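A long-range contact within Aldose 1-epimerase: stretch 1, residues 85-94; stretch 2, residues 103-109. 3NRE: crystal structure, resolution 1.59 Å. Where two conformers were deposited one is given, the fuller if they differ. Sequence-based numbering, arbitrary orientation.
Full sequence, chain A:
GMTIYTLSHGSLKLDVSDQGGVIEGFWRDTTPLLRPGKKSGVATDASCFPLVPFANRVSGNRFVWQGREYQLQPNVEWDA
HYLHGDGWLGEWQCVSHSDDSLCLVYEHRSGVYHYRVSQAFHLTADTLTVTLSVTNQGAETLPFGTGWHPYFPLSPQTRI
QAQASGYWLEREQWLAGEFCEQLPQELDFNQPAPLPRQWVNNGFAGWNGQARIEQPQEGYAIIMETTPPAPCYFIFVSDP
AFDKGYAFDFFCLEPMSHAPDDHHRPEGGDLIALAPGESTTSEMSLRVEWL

Stretch 1, residues 85-94: GDGWLGEWQC
Stretch 2 (103-109) CLVYEHR

Tyr106 reaches from a β-strand into a looped segment, and its ring is bordered by Asp86, Gly87, Gly90, Glu91 and Trp92. It gives up 114 Å² to the other stretch, the largest share of any residue here; the whole contact buries 588 Å².

Stretch 2 is extended throughout 103-108. Stretch 1 begins as a loop, makes a 3-10 turn at 87-89 and becomes a strand at 93-94. The two strands run antiparallel. Gln93 pairs with Val105 (CA to CA 5.3 Å) through two hydrogen bonds: Gln93 N to Val105 O, 2.9 Å, and Val105 N to Gln93 O, 2.8 Å. Cys94 and Leu104 form the next, non-hydrogen-bonded pair, CA to CA 4.4 Å. Their side chains share one face of the sheet, with Cys94 CB 3.8 Å from Leu104 CD2. Gln93 and Val105 point to the other face.

Trp92 (chi1 m, chi2 54°) is buried. Tyr106 CB sits over one face of its indole, 3.5 Å from Trp92 CD2. Trp92 CE3 lies 3.7 Å from Leu104 CB. Trp92 NE1 donates to Gly87 O at 2.9 Å, tying the indole to the 3-10 turn. The Tyr106 ring (chi1 t, chi2 63°) is slid off the indole's five-membered ring: centroids are 5.2 Å apart and planes 28° from parallel.

Gly90 CA is 3.7 Å from Tyr106 CE1. Glycine suits this place, since a CB would come within 2.3 Å of that atom.

At the far end, Tyr106 OH and His108 ND1 hydrogen-bond at 2.7 Å. Water 1 bridges Asp86 O and Tyr106 OH, 2.7 Å from each. His108 (chi1 t, chi2 79°) offers a ring face to Asp86 (chi1 m), with Asp86 CG 3.4 Å from His108 CE1. Water 2 joins Asp86 OD1 (2.9 Å) to His108 NE2 (3.0 Å).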

# COMPACT_ATOMS: atom_id res chain seq x y z
N GLY A 85 -9.48 -1.37 3.76
CA GLY A 85 -10.49 -1.75 2.79
C GLY A 85 -10.77 -3.25 2.74
O GLY A 85 -10.48 -3.97 3.68
N ASP A 86 -11.33 -3.71 1.61
CA ASP A 86 -11.70 -5.12 1.45
C ASP A 86 -10.89 -5.87 0.41
O ASP A 86 -10.92 -7.08 0.40
CB ASP A 86 -13.18 -5.26 1.08
CG ASP A 86 -14.04 -4.19 1.74
OD1 ASP A 86 -14.26 -4.26 3.00
OD2 ASP A 86 -14.45 -3.27 0.97
N GLY A 87 -10.26 -5.16 -0.49
CA GLY A 87 -9.57 -5.82 -1.59
C GLY A 87 -8.55 -6.86 -1.15
O GLY A 87 -8.52 -8.00 -1.65
N TRP A 88 -7.73 -6.46 -0.19
CA TRP A 88 -6.70 -7.35 0.33
C TRP A 88 -7.20 -8.65 0.96
O TRP A 88 -6.40 -9.55 1.18
CB TRP A 88 -5.77 -6.60 1.31
CG TRP A 88 -6.42 -6.17 2.61
CD1 TRP A 88 -7.64 -5.53 2.79
CD2 TRP A 88 -5.85 -6.30 3.91
NE1 TRP A 88 -7.82 -5.27 4.13
CE2 TRP A 88 -6.75 -5.74 4.83
CE3 TRP A 88 -4.63 -6.78 4.37
CZ2 TRP A 88 -6.48 -5.67 6.19
CZ3 TRP A 88 -4.36 -6.73 5.72
CH2 TRP A 88 -5.28 -6.20 6.63
N LEU A 89 -8.49 -8.72 1.33
CA LEU A 89 -9.09 -9.86 1.96
C LEU A 89 -9.98 -10.70 1.02
O LEU A 89 -10.50 -11.73 1.42
CB LEU A 89 -9.94 -9.41 3.15
CG LEU A 89 -9.21 -8.59 4.21
CD1 LEU A 89 -10.21 -8.17 5.29
CD2 LEU A 89 -8.09 -9.41 4.78
N GLY A 90 -10.21 -10.20 -0.17
CA GLY A 90 -11.17 -10.83 -1.11
C GLY A 90 -10.50 -11.70 -2.14
O GLY A 90 -9.27 -11.65 -2.34
N GLU A 91 -11.29 -12.53 -2.79
CA GLU A 91 -10.77 -13.35 -3.87
C GLU A 91 -11.04 -12.67 -5.21
O GLU A 91 -12.19 -12.31 -5.52
CB GLU A 91 -11.40 -14.74 -3.84
CG GLU A 91 -10.97 -15.59 -2.66
CD GLU A 91 -11.39 -17.04 -2.86
OE1 GLU A 91 -10.72 -17.73 -3.67
OE2 GLU A 91 -12.39 -17.46 -2.25
N TRP A 92 -9.99 -12.47 -6.01
CA TRP A 92 -10.08 -11.74 -7.27
C TRP A 92 -10.19 -12.73 -8.42
O TRP A 92 -9.89 -13.94 -8.25
CB TRP A 92 -8.85 -10.87 -7.46
CG TRP A 92 -8.68 -9.76 -6.42
CD1 TRP A 92 -8.66 -9.90 -5.05
CD2 TRP A 92 -8.49 -8.36 -6.69
NE1 TRP A 92 -8.45 -8.67 -4.46
CE2 TRP A 92 -8.36 -7.71 -5.44
CE3 TRP A 92 -8.42 -7.58 -7.86
CZ2 TRP A 92 -8.15 -6.34 -5.34
CZ3 TRP A 92 -8.25 -6.24 -7.76
CH2 TRP A 92 -8.08 -5.62 -6.49
N GLN A 93 -10.62 -12.23 -9.58
CA GLN A 93 -10.74 -13.03 -10.79
C GLN A 93 -9.79 -12.48 -11.83
O GLN A 93 -9.71 -11.28 -12.05
CB GLN A 93 -12.17 -12.97 -11.30
CG GLN A 93 -13.16 -13.86 -10.51
CD GLN A 93 -13.59 -13.28 -9.15
OE1 GLN A 93 -13.47 -13.97 -8.11
NE2 GLN A 93 -14.10 -12.01 -9.14
N CYS A 94 -9.14 -13.38 -12.56
CA CYS A 94 -8.25 -12.97 -13.64
C CYS A 94 -9.07 -12.73 -14.93
O CYS A 94 -9.83 -13.60 -15.32
CB CYS A 94 -7.15 -14.05 -13.84
SG CYS A 94 -6.09 -13.73 -15.21
N CYS A 103 -4.22 -8.74 -15.41
CA CYS A 103 -5.31 -7.95 -14.87
C CYS A 103 -6.28 -8.83 -14.06
O CYS A 103 -6.73 -9.89 -14.52
CB CYS A 103 -6.06 -7.23 -16.00
SG CYS A 103 -7.29 -6.09 -15.32
N LEU A 104 -6.53 -8.41 -12.82
CA LEU A 104 -7.45 -9.03 -11.92
C LEU A 104 -8.57 -8.03 -11.56
O LEU A 104 -8.34 -6.81 -11.51
CB LEU A 104 -6.76 -9.37 -10.61
CG LEU A 104 -5.48 -10.18 -10.67
CD1 LEU A 104 -4.86 -10.36 -9.26
CD2 LEU A 104 -5.74 -11.54 -11.31
N VAL A 105 -9.73 -8.56 -11.25
CA VAL A 105 -10.88 -7.75 -10.82
C VAL A 105 -11.51 -8.32 -9.54
O VAL A 105 -11.48 -9.53 -9.27
CB VAL A 105 -11.90 -7.59 -11.93
CG1 VAL A 105 -11.26 -6.97 -13.18
CG2 VAL A 105 -12.53 -8.91 -12.29
N TYR A 106 -12.06 -7.44 -8.72
CA TYR A 106 -12.77 -7.81 -7.51
C TYR A 106 -14.02 -6.94 -7.43
O TYR A 106 -13.93 -5.75 -7.71
CB TYR A 106 -11.88 -7.58 -6.29
CG TYR A 106 -12.55 -7.79 -4.96
CD1 TYR A 106 -13.05 -9.03 -4.58
CD2 TYR A 106 -12.76 -6.74 -4.08
CE1 TYR A 106 -13.70 -9.23 -3.33
CE2 TYR A 106 -13.40 -6.93 -2.85
CZ TYR A 106 -13.89 -8.17 -2.48
OH TYR A 106 -14.53 -8.32 -1.29
N GLU A 107 -15.15 -7.56 -7.08
CA GLU A 107 -16.44 -6.88 -6.85
C GLU A 107 -16.85 -7.05 -5.40
O GLU A 107 -16.81 -8.17 -4.86
CB GLU A 107 -17.54 -7.48 -7.73
CG GLU A 107 -17.28 -7.45 -9.22
CD GLU A 107 -18.47 -7.96 -10.03
OE1 GLU A 107 -18.39 -7.95 -11.27
OE2 GLU A 107 -19.49 -8.34 -9.43
N HIS A 108 -17.22 -5.95 -4.75
CA HIS A 108 -17.64 -5.94 -3.34
C HIS A 108 -19.05 -5.42 -3.22
O HIS A 108 -19.33 -4.36 -3.76
CB HIS A 108 -16.71 -5.07 -2.52
CG HIS A 108 -16.83 -5.31 -1.05
ND1 HIS A 108 -16.24 -6.40 -0.44
CD2 HIS A 108 -17.52 -4.66 -0.09
CE1 HIS A 108 -16.52 -6.37 0.86
NE2 HIS A 108 -17.32 -5.34 1.09
N ARG A 109 -19.92 -6.18 -2.57
CA ARG A 109 -21.34 -5.84 -2.42
C ARG A 109 -21.83 -6.14 -0.99
O ARG A 109 -22.91 -6.70 -0.77
CB ARG A 109 -22.24 -6.51 -3.50
CG ARG A 109 -21.62 -7.66 -4.27
O HOH W 1 -12.96 -8.76 0.83
O HOH W 2 -17.00 -4.31 3.90